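Local coordinates for protein ribonucleoside-diphosphate reductase, alpha chain (Actinobacillus ureae ATCC 25976, PDB 6DQX) that probably reduces ribonucleoside diphosphates to the 2'-deoxy forms needed for DNA synthesis, acting as the catalytic subunit of a class Id ribonucleotide reductase, at residues S104-Y109 with D285-C290; I110-H115 with G139-R144; E116-T121 with S161-T166; G156-S161 with D193-I198. All blocks are in the same frame, centred on the assembly; numbering follows the deposited sequence.

Contact 1: S104-Y109 with D285-C290; sequences SCFGSY and DESFVC
The Gly107 CA sits directly over one face of the Phe288 ring, 3.5 Å from the centroid, in a CH-pi contact. Phe288 turns its CG between its own backbone N and carbonyl carbon (chi1 67°), which brings the ring back across the neighbouring strand, where a residue without a side chain accepts it. Cys105 SG meets the same ring at its edge, 3.9 Å from Phe288 CD1, and lies 3.5 Å from Cys290 CB. On the other face of the sheet Phe106 and Val289 run side by side, CD2 to CG1 at 3.7 Å, with Ala336 of helix 334-343 packed on both.

The backbone bonds come next. Gly107 N gives its hydrogen to Phe288 O at 2.8 Å, the return bond is weak, and Ser104 N binds Cys290 O at 2.9 Å. Further along, a water joins Tyr109 N, Glu286 O and Ser287 OG, while Glu123 of helix 114-130 grips Ser108 OG and Ser287 OG with its two carboxylate oxygens.

Cys105 SG and Cys290 SG stand 5.1 Å apart, not bonded, which is consistent with the reduced thiol pair of class I reductases. The antiparallel pairing of 105-109 with 288-290 is the junction between the two parallel halves of the ten-stranded barrel characteristic of ribonucleotide reductases.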
# COMPACT_ATOMS: atom_id res chain seq x y z
N SER A 104 -2.02 -16.61 15.05
CA SER A 104 -3.06 -17.02 14.05
C SER A 104 -4.08 -15.93 13.68
O SER A 104 -5.00 -16.17 12.90
CB SER A 104 -3.81 -18.28 14.57
OG SER A 104 -2.97 -19.43 14.46
N CYS A 105 -3.91 -14.73 14.21
CA CYS A 105 -4.71 -13.59 13.77
C CYS A 105 -3.92 -12.29 14.02
O CYS A 105 -2.97 -12.25 14.81
CB CYS A 105 -6.09 -13.57 14.48
SG CYS A 105 -6.00 -13.16 16.24
N PHE A 106 -4.37 -11.24 13.35
CA PHE A 106 -3.79 -9.91 13.47
C PHE A 106 -4.88 -8.92 13.05
O PHE A 106 -5.31 -8.91 11.87
CB PHE A 106 -2.54 -9.79 12.59
CG PHE A 106 -1.71 -8.57 12.86
CD1 PHE A 106 -2.15 -7.31 12.50
CD2 PHE A 106 -0.47 -8.68 13.49
CE1 PHE A 106 -1.39 -6.18 12.75
CE2 PHE A 106 0.30 -7.55 13.74
CZ PHE A 106 -0.17 -6.29 13.39
N GLY A 107 -5.37 -8.15 14.00
CA GLY A 107 -6.52 -7.27 13.79
C GLY A 107 -6.23 -5.84 14.09
O GLY A 107 -5.91 -5.51 15.23
N SER A 108 -6.33 -4.98 13.07
CA SER A 108 -5.98 -3.57 13.21
C SER A 108 -7.20 -2.66 13.20
O SER A 108 -8.23 -2.95 12.54
CB SER A 108 -5.03 -3.12 12.09
OG SER A 108 -3.98 -4.04 11.92
N TYR A 109 -7.07 -1.57 13.93
CA TYR A 109 -8.04 -0.48 13.92
C TYR A 109 -7.47 0.59 12.98
O TYR A 109 -6.34 1.02 13.16
CB TYR A 109 -8.21 0.08 15.32
CG TYR A 109 -9.02 1.33 15.37
CD1 TYR A 109 -10.41 1.28 15.44
CD2 TYR A 109 -8.39 2.59 15.33
CE1 TYR A 109 -11.15 2.46 15.47
CE2 TYR A 109 -9.12 3.75 15.33
CZ TYR A 109 -10.49 3.68 15.41
OH TYR A 109 -11.20 4.86 15.44
N ASP A 285 -3.60 2.46 19.33
CA ASP A 285 -2.32 2.00 19.85
C ASP A 285 -2.10 0.47 19.92
O ASP A 285 -0.97 0.05 20.15
CB ASP A 285 -2.05 2.62 21.25
CG ASP A 285 -3.14 2.30 22.27
OD1 ASP A 285 -4.15 3.05 22.32
OD2 ASP A 285 -3.01 1.32 23.06
N GLU A 286 -3.15 -0.34 19.71
CA GLU A 286 -3.08 -1.79 19.83
C GLU A 286 -3.78 -2.52 18.68
O GLU A 286 -4.89 -2.20 18.35
CB GLU A 286 -3.70 -2.21 21.16
CG GLU A 286 -2.81 -1.95 22.36
CD GLU A 286 -3.38 -2.50 23.66
OE1 GLU A 286 -4.60 -2.43 23.89
OE2 GLU A 286 -2.60 -3.00 24.49
N SER A 287 -3.10 -3.51 18.12
CA SER A 287 -3.70 -4.41 17.11
C SER A 287 -3.79 -5.79 17.80
O SER A 287 -2.79 -6.29 18.33
CB SER A 287 -2.82 -4.49 15.88
OG SER A 287 -2.83 -3.22 15.25
N PHE A 288 -4.98 -6.39 17.82
CA PHE A 288 -5.10 -7.68 18.50
C PHE A 288 -4.35 -8.78 17.78
O PHE A 288 -4.28 -8.79 16.54
CB PHE A 288 -6.56 -8.06 18.81
CG PHE A 288 -7.43 -8.34 17.60
CD1 PHE A 288 -7.29 -9.49 16.86
CD2 PHE A 288 -8.47 -7.47 17.28
CE1 PHE A 288 -8.16 -9.76 15.78
CE2 PHE A 288 -9.33 -7.74 16.21
CZ PHE A 288 -9.16 -8.87 15.47
N VAL A 289 -3.73 -9.66 18.57
CA VAL A 289 -3.18 -10.91 18.11
C VAL A 289 -3.57 -12.00 19.09
O VAL A 289 -3.86 -11.74 20.26
CB VAL A 289 -1.65 -10.86 17.94
CG1 VAL A 289 -1.26 -9.88 16.85
CG2 VAL A 289 -0.95 -10.46 19.23
N CYS A 290 -3.51 -13.24 18.62
CA CYS A 290 -3.90 -14.39 19.45
C CYS A 290 -3.25 -15.64 18.87
O CYS A 290 -2.89 -15.66 17.70
CB CYS A 290 -5.42 -14.52 19.45
SG CYS A 290 -6.11 -15.55 20.75
O HOH W 1 -4.73 -1.33 15.52

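Contact 2: I110-H115 with G139-R144; sequences IGDSIH and GDIRPR. With EDO (1,2-ethanediol), chain H.
Asp112 reaches across to Arg142 and is engaged along its whole length. Its CB lies 3.4 Å from Asp140 O. With CG anti to the backbone N (chi1 -170°), the carboxylate is carried over the start of Arg142, and its two oxygens divide the work. OD1 receives the backbone N-H of Arg142 at 3.0 Å; the bond is nearly straight, but the donor stands above the carboxylate plane. OD2 meets Arg142 NE at 2.6 Å in a salt bridge that is short yet strongly bent, so its hydrogen-bond component is weak. The carboxylate and guanidinium planes are inclined by 63°, and OD1 hangs over the rim of one guanidinium face, not along its edge. A bend at chi3 (-66°) curls the arginine back to this position.

Asp112 is also the centre of an inverse gamma turn, closed by Ser113 N to Gly111 O, and Ser113 is the N-cap residue of helix 114-130. The two segments follow neighbouring parallel barrel strands, 105-109 and 134-137, with that helix as the beta-alpha-beta crossover between them. Ile114, in the first turn, packs on Lys129 of the second subunit.

A 1,2-ethanediol, probably from the crystallisation liquor, spans the pair: its O2 donates to Asp112 OD1 at 2.9 Å, and its O1 takes a weak bond from Arg142 NH1. Deeper in, Ile110 CG2 touches Ile141 CD1 at 3.8 Å, and a water accepts from Asp140 N and donates to Ile110 O, 2.7 Å away.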
# COMPACT_ATOMS: atom_id res chain seq x y z
N ILE A 110 -8.27 1.00 12.00
CA ILE A 110 -7.83 2.06 11.05
C ILE A 110 -8.36 3.42 11.48
O ILE A 110 -9.54 3.71 11.33
CB ILE A 110 -8.27 1.75 9.61
CG1 ILE A 110 -7.80 0.35 9.21
CG2 ILE A 110 -7.68 2.82 8.65
CD1 ILE A 110 -8.21 -0.13 7.83
N GLY A 111 -7.50 4.27 12.05
CA GLY A 111 -7.91 5.63 12.40
C GLY A 111 -8.18 6.47 11.16
O GLY A 111 -7.66 6.19 10.09
N ASP A 112 -8.99 7.51 11.33
CA ASP A 112 -9.47 8.33 10.22
C ASP A 112 -8.40 9.35 9.76
O ASP A 112 -8.61 10.57 9.85
CB ASP A 112 -10.75 9.06 10.66
CG ASP A 112 -11.47 9.76 9.53
OD1 ASP A 112 -11.50 9.26 8.37
OD2 ASP A 112 -12.06 10.81 9.82
N SER A 113 -7.26 8.86 9.28
CA SER A 113 -6.17 9.73 8.82
C SER A 113 -5.29 8.95 7.88
O SER A 113 -5.13 7.73 8.03
CB SER A 113 -5.33 10.29 10.00
OG SER A 113 -4.43 9.32 10.55
N ILE A 114 -4.64 9.64 6.93
CA ILE A 114 -3.69 8.95 6.07
C ILE A 114 -2.57 8.32 6.88
O ILE A 114 -2.13 7.23 6.58
CB ILE A 114 -3.11 9.87 4.94
CG1 ILE A 114 -4.24 10.45 4.06
CG2 ILE A 114 -2.15 9.08 4.07
CD1 ILE A 114 -5.07 9.44 3.28
N HIS A 115 -2.07 9.00 7.90
CA HIS A 115 -1.02 8.43 8.72
C HIS A 115 -1.42 7.05 9.26
O HIS A 115 -0.67 6.09 9.13
CB HIS A 115 -0.69 9.38 9.87
CG HIS A 115 0.19 8.79 10.92
ND1 HIS A 115 -0.04 8.98 12.26
CD2 HIS A 115 1.29 8.01 10.83
CE1 HIS A 115 0.89 8.34 12.96
NE2 HIS A 115 1.71 7.74 12.12
N GLY A 139 -14.69 1.06 9.94
CA GLY A 139 -15.89 1.82 10.25
C GLY A 139 -15.75 3.22 10.81
O GLY A 139 -16.73 3.97 10.85
N ASP A 140 -14.56 3.58 11.28
CA ASP A 140 -14.32 4.95 11.74
C ASP A 140 -13.71 5.85 10.66
O ASP A 140 -13.48 7.03 10.91
CB ASP A 140 -13.51 4.96 13.04
CG ASP A 140 -14.36 4.64 14.28
OD1 ASP A 140 -15.60 4.72 14.21
OD2 ASP A 140 -13.78 4.35 15.33
N ILE A 141 -13.46 5.30 9.48
CA ILE A 141 -13.10 6.12 8.30
C ILE A 141 -14.33 6.92 7.86
O ILE A 141 -15.43 6.37 7.65
CB ILE A 141 -12.57 5.25 7.14
CG1 ILE A 141 -11.29 4.52 7.56
CG2 ILE A 141 -12.31 6.11 5.91
CD1 ILE A 141 -10.86 3.43 6.60
N ARG A 142 -14.18 8.22 7.67
CA ARG A 142 -15.32 9.03 7.27
C ARG A 142 -15.78 8.60 5.87
O ARG A 142 -14.96 8.19 5.07
CB ARG A 142 -14.97 10.51 7.29
CG ARG A 142 -15.11 11.17 8.66
CD ARG A 142 -14.62 12.61 8.65
NE ARG A 142 -13.17 12.68 8.42
CZ ARG A 142 -12.55 12.82 7.25
NH1 ARG A 142 -11.22 12.86 7.22
NH2 ARG A 142 -13.23 12.92 6.10
N PRO A 143 -17.09 8.65 5.60
CA PRO A 143 -17.66 8.15 4.35
C PRO A 143 -17.42 9.05 3.12
O PRO A 143 -17.01 10.20 3.28
CB PRO A 143 -19.16 8.06 4.65
CG PRO A 143 -19.39 9.08 5.69
CD PRO A 143 -18.14 9.17 6.51
N ARG A 144 -17.66 8.49 1.94
CA ARG A 144 -17.45 9.21 0.68
C ARG A 144 -18.23 10.52 0.73
O ARG A 144 -19.40 10.53 1.12
CB ARG A 144 -17.93 8.36 -0.50
CG ARG A 144 -17.61 8.97 -1.87
CD ARG A 144 -18.13 8.09 -2.99
NE ARG A 144 -17.37 6.85 -3.10
CZ ARG A 144 -16.16 6.73 -3.64
NH1 ARG A 144 -15.49 7.78 -4.13
NH2 ARG A 144 -15.58 5.53 -3.67
C1 EDO H . -8.49 10.80 4.85
O1 EDO H . -8.82 11.93 5.66
C2 EDO H . -9.02 9.55 5.55
O2 EDO H . -10.44 9.63 5.68
O HOH W 2 -11.90 2.40 11.12

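Contact 3: E116-T121 with S161-T166; sequences EIMVTT and SKLFDT
Leu163 and Phe164 supply one side of this helix-helix contact, Ile117, Met118, Thr120 and Thr121 the other. The segments run nearly parallel, crossing at -17° with their axes 10.8 Å apart, so the gap is bridged by side chains.

The apolar contacts centre on Leu163 CD2. Met118 folds at chi2 and chi3 to lay its CE against this methyl at 3.8 Å, and Ile117 CG2 approaches it at 4.1 Å. Phe164 extends its ring between the helices until CE1 comes 3.7 Å from Thr120 CG2. The same ring also meets those of Phe181, nearly parallel, and Phe138, close to perpendicular.

Both threonine hydroxyls bond back to carbonyls of helix 114-130. Thr121 OG1 bonds to Ile117 O at 2.8 Å, from well above the carbonyl plane, even as it presses on Leu163 CD2 at 3.5 Å. Thr120 OG1 returns to Glu116 O with a smaller tilt from the carbonyl plane, and the Thr120 N-H reaches that oxygen from the opposite face; the Thr120 hydroxyl is also bonded to Arg335.

The second subunit adds its own layer, with its Val167 on Leu163 and its Thr166 hydroxyl bonded to Thr166 OG1. This fits the helix pair that each class I subunit contributes to the dimer bundle. Because the threonine hydroxyls spend their hydrogens on their own helix, the surfaces that meet across the contact behave as largely apolar.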
# COMPACT_ATOMS: atom_id res chain seq x y z
N GLU A 116 -2.60 6.98 9.84
CA GLU A 116 -3.09 5.74 10.47
C GLU A 116 -3.44 4.68 9.43
O GLU A 116 -3.25 3.48 9.67
CB GLU A 116 -4.26 6.04 11.43
CG GLU A 116 -3.81 6.87 12.63
CD GLU A 116 -4.90 7.66 13.31
OE1 GLU A 116 -5.77 8.29 12.65
OE2 GLU A 116 -4.86 7.70 14.56
N ILE A 117 -3.91 5.12 8.25
CA ILE A 117 -4.10 4.21 7.12
C ILE A 117 -2.77 3.61 6.67
O ILE A 117 -2.70 2.41 6.41
CB ILE A 117 -4.91 4.88 5.98
CG1 ILE A 117 -6.35 5.12 6.44
CG2 ILE A 117 -4.91 4.07 4.70
CD1 ILE A 117 -7.06 6.21 5.67
N MET A 118 -1.69 4.42 6.60
CA MET A 118 -0.39 3.85 6.23
C MET A 118 0.21 2.93 7.29
O MET A 118 0.88 1.93 6.94
CB MET A 118 0.62 4.94 5.86
CG MET A 118 0.28 5.75 4.63
SD MET A 118 -0.30 4.83 3.19
CE MET A 118 -1.99 5.21 3.24
N VAL A 119 -0.01 3.23 8.56
CA VAL A 119 0.42 2.34 9.65
C VAL A 119 -0.19 0.93 9.45
O VAL A 119 0.52 -0.07 9.45
CB VAL A 119 0.05 2.88 11.04
CG1 VAL A 119 0.20 1.81 12.11
CG2 VAL A 119 0.89 4.11 11.39
N THR A 120 -1.49 0.91 9.20
CA THR A 120 -2.21 -0.35 8.97
C THR A 120 -1.76 -1.04 7.68
O THR A 120 -1.58 -2.24 7.66
CB THR A 120 -3.73 -0.13 8.98
OG1 THR A 120 -4.08 0.62 10.14
CG2 THR A 120 -4.49 -1.49 8.97
N THR A 121 -1.51 -0.26 6.62
CA THR A 121 -1.01 -0.80 5.37
C THR A 121 0.31 -1.56 5.55
O THR A 121 0.48 -2.68 5.06
CB THR A 121 -0.87 0.33 4.29
OG1 THR A 121 -2.14 0.93 4.08
CG2 THR A 121 -0.40 -0.19 2.98
N SER A 161 -10.12 0.51 0.99
CA SER A 161 -10.08 -0.97 0.92
C SER A 161 -9.30 -1.47 -0.29
O SER A 161 -8.68 -2.52 -0.22
CB SER A 161 -11.49 -1.58 0.94
OG SER A 161 -12.11 -1.59 -0.34
N LYS A 162 -9.24 -0.67 -1.38
CA LYS A 162 -8.46 -1.01 -2.57
C LYS A 162 -6.99 -1.17 -2.26
O LYS A 162 -6.32 -2.02 -2.83
CB LYS A 162 -8.67 0.02 -3.71
CG LYS A 162 -10.11 0.09 -4.17
CD LYS A 162 -10.29 0.78 -5.52
CE LYS A 162 -10.07 2.26 -5.42
NZ LYS A 162 -10.36 2.95 -6.71
N LEU A 163 -6.49 -0.41 -1.31
CA LEU A 163 -5.11 -0.51 -0.90
C LEU A 163 -4.79 -1.86 -0.27
O LEU A 163 -3.78 -2.49 -0.55
CB LEU A 163 -4.84 0.62 0.09
CG LEU A 163 -3.46 0.98 0.54
CD1 LEU A 163 -2.44 0.95 -0.59
CD2 LEU A 163 -3.55 2.36 1.19
N PHE A 164 -5.70 -2.35 0.56
CA PHE A 164 -5.45 -3.61 1.26
C PHE A 164 -5.61 -4.80 0.33
O PHE A 164 -4.84 -5.76 0.41
CB PHE A 164 -6.35 -3.68 2.49
CG PHE A 164 -6.00 -2.63 3.50
CD1 PHE A 164 -4.97 -2.86 4.40
CD2 PHE A 164 -6.62 -1.39 3.49
CE1 PHE A 164 -4.59 -1.88 5.31
CE2 PHE A 164 -6.25 -0.40 4.39
CZ PHE A 164 -5.23 -0.65 5.31
N ASP A 165 -6.59 -4.72 -0.56
CA ASP A 165 -6.77 -5.72 -1.61
C ASP A 165 -5.51 -5.85 -2.48
O ASP A 165 -5.08 -6.96 -2.80
CB ASP A 165 -8.01 -5.36 -2.43
CG ASP A 165 -8.40 -6.45 -3.40
OD1 ASP A 165 -9.13 -7.41 -3.03
OD2 ASP A 165 -8.00 -6.32 -4.56
N THR A 166 -4.89 -4.72 -2.83
CA THR A 166 -3.63 -4.77 -3.57
C THR A 166 -2.47 -5.31 -2.76
O THR A 166 -1.67 -6.10 -3.28
CB THR A 166 -3.25 -3.37 -4.13
OG1 THR A 166 -4.27 -2.96 -5.04
CG2 THR A 166 -1.96 -3.41 -4.87

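Contact 4: G156-S161 with D193-I198; sequences GSFNFS and DEWLDI. With EDO (1,2-ethanediol), chain I.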
# COMPACT_ATOMS: atom_id res chain seq x y z
N GLY A 156 -13.84 8.06 0.89
CA GLY A 156 -14.53 7.11 1.76
C GLY A 156 -13.77 5.82 1.99
O GLY A 156 -12.66 5.63 1.50
N SER A 157 -14.40 4.93 2.75
CA SER A 157 -13.77 3.72 3.26
C SER A 157 -13.55 2.65 2.20
O SER A 157 -12.58 1.89 2.28
CB SER A 157 -14.64 3.16 4.38
OG SER A 157 -15.93 2.81 3.88
N PHE A 158 -14.45 2.56 1.23
CA PHE A 158 -14.29 1.60 0.15
C PHE A 158 -13.06 1.89 -0.71
O PHE A 158 -12.29 0.99 -1.08
CB PHE A 158 -15.55 1.53 -0.71
CG PHE A 158 -15.44 0.57 -1.85
CD1 PHE A 158 -14.93 0.99 -3.08
CD2 PHE A 158 -15.79 -0.77 -1.68
CE1 PHE A 158 -14.79 0.10 -4.12
CE2 PHE A 158 -15.65 -1.66 -2.73
CZ PHE A 158 -15.16 -1.23 -3.95
N ASN A 159 -12.86 3.17 -1.01
CA ASN A 159 -11.65 3.63 -1.69
C ASN A 159 -10.38 3.10 -1.00
O ASN A 159 -9.52 2.51 -1.64
CB ASN A 159 -11.68 5.17 -1.72
CG ASN A 159 -10.41 5.77 -2.31
OD1 ASN A 159 -10.14 5.60 -3.47
ND2 ASN A 159 -9.64 6.47 -1.48
N PHE A 160 -10.28 3.25 0.33
CA PHE A 160 -9.09 2.74 1.04
C PHE A 160 -8.99 1.20 1.08
O PHE A 160 -7.89 0.66 1.17
CB PHE A 160 -8.97 3.33 2.45
CG PHE A 160 -8.76 4.80 2.44
CD1 PHE A 160 -7.59 5.34 1.90
CD2 PHE A 160 -9.73 5.64 2.89
CE1 PHE A 160 -7.41 6.70 1.84
CE2 PHE A 160 -9.56 7.01 2.84
CZ PHE A 160 -8.39 7.54 2.32
N SER A 161 -10.12 0.51 0.99
CA SER A 161 -10.08 -0.97 0.92
C SER A 161 -9.30 -1.47 -0.29
O SER A 161 -8.68 -2.52 -0.22
CB SER A 161 -11.49 -1.58 0.94
OG SER A 161 -12.11 -1.59 -0.34
N ASP A 193 -23.32 0.54 0.89
CA ASP A 193 -23.69 0.12 -0.49
C ASP A 193 -22.47 -0.20 -1.35
O ASP A 193 -22.53 -1.14 -2.15
CB ASP A 193 -24.56 1.18 -1.19
CG ASP A 193 -25.96 1.29 -0.59
OD1 ASP A 193 -26.51 0.26 -0.14
OD2 ASP A 193 -26.53 2.42 -0.60
N GLU A 194 -21.37 0.54 -1.19
CA GLU A 194 -20.17 0.22 -1.96
C GLU A 194 -19.55 -1.11 -1.53
O GLU A 194 -19.11 -1.87 -2.36
CB GLU A 194 -19.11 1.32 -1.85
CG GLU A 194 -19.51 2.65 -2.45
CD GLU A 194 -18.36 3.63 -2.43
OE1 GLU A 194 -18.43 4.63 -1.66
OE2 GLU A 194 -17.37 3.38 -3.13
N TRP A 195 -19.51 -1.36 -0.23
CA TRP A 195 -18.96 -2.62 0.29
C TRP A 195 -19.79 -3.84 -0.12
O TRP A 195 -19.24 -4.88 -0.42
CB TRP A 195 -18.86 -2.56 1.82
CG TRP A 195 -17.74 -1.71 2.32
CD1 TRP A 195 -17.69 -0.34 2.36
CD2 TRP A 195 -16.50 -2.17 2.86
NE1 TRP A 195 -16.51 0.08 2.91
CE2 TRP A 195 -15.75 -1.01 3.23
CE3 TRP A 195 -15.94 -3.43 3.08
CZ2 TRP A 195 -14.47 -1.10 3.79
CZ3 TRP A 195 -14.66 -3.51 3.65
CH2 TRP A 195 -13.94 -2.35 3.98
N LEU A 196 -21.11 -3.68 -0.19
CA LEU A 196 -22.00 -4.79 -0.60
C LEU A 196 -21.84 -5.29 -2.05
O LEU A 196 -22.37 -6.35 -2.38
CB LEU A 196 -23.47 -4.45 -0.30
CG LEU A 196 -23.90 -4.47 1.17
CD1 LEU A 196 -25.38 -4.18 1.29
CD2 LEU A 196 -23.59 -5.81 1.84
N ASP A 197 -21.09 -4.56 -2.89
CA ASP A 197 -20.73 -5.03 -4.24
C ASP A 197 -19.33 -5.63 -4.35
O ASP A 197 -18.90 -5.99 -5.43
CB ASP A 197 -20.94 -3.89 -5.27
CG ASP A 197 -22.40 -3.57 -5.48
OD1 ASP A 197 -23.27 -4.42 -5.21
OD2 ASP A 197 -22.71 -2.44 -5.89
N ILE A 198 -18.62 -5.77 -3.22
CA ILE A 198 -17.35 -6.49 -3.21
C ILE A 198 -17.54 -7.89 -3.83
O ILE A 198 -18.54 -8.52 -3.59
CB ILE A 198 -16.80 -6.59 -1.76
CG1 ILE A 198 -16.17 -5.25 -1.36
CG2 ILE A 198 -15.80 -7.72 -1.62
CD1 ILE A 198 -15.67 -5.14 0.07
C1 EDO I . -20.80 -0.12 -6.79
O1 EDO I . -21.44 -0.06 -5.51
C2 EDO I . -21.28 1.06 -7.61
O2 EDO I . -20.61 2.22 -7.11
O HOH W 3 -15.74 4.88 -0.26
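Phe158 directs the edge of its ring at the face of Trp195, a T-shaped pair with planes at 84° and 5.9 Å between the centroids of the phenyl and the five-membered ring. Ile198 CG1 meets Phe158 in the plane of its ring, at CE2, while Ser161 OG lies above one face, offset toward the rim. The indole has Ser157 at its edge: NE1 donates to Ser157 OG at 3.0 Å, almost straight and close to the ring plane. Phe138 adds a further edge-to-face partner for Trp195.

The contact joins two connections of the parallel half-barrel. Helix 156-170 is the crossover between strands 134-137 and 181-186, and the short helix 192-195 belongs to the next connection, leading to strand 209-213.

Ser157 OG stands between its own backbone N and carbonyl carbon (chi1 62°), where it can serve the indole and also bond to Asp191, a second partner that helps to fix the hydroxyl. Glu194 passes obliquely beside Phe158, its carboxylate inclined to the ring by 44° and OE2 coming within 3.4 Å of CD1. That oxygen is claimed by the salt bridge to Arg144, while OE1 receives a hydrogen from a water at 3.0 Å. A type I turn from Trp195 to Ile198 doubles the chain back and brings the isoleucine to the phenyl ring. Within the first turns of helix 156-170, Ser161 OG donates to Phe158 O at 2.7 Å, in the carbonyl plane and on a lone pair.

How the contacts relate
Contact 1 lies at the seam of the barrel, and strand 105-109 leads directly into contacts 2 and 3: Tyr109 OH probably bonds Asp140 OD2 at 2.6 Å, and Ser108 CB packs on Thr120 CG2 at 3.6 Å. Contacts 2 and 3 share helix 114-130 and have centres 11 Å apart; contacts 3 and 4 share helix 156-170 and Ser161. A salt bridge of 2.8 Å from Arg144 NH2 to Glu194 OE2 ties contact 2 to contact 4, whereas contact 4 stays about 10 Å from contact 1 at the nearest atoms. Contacts 2, 3 and 4 all touch the second subunit. A bound magnesium ion lies about 5 Å from the Asp140 side chain.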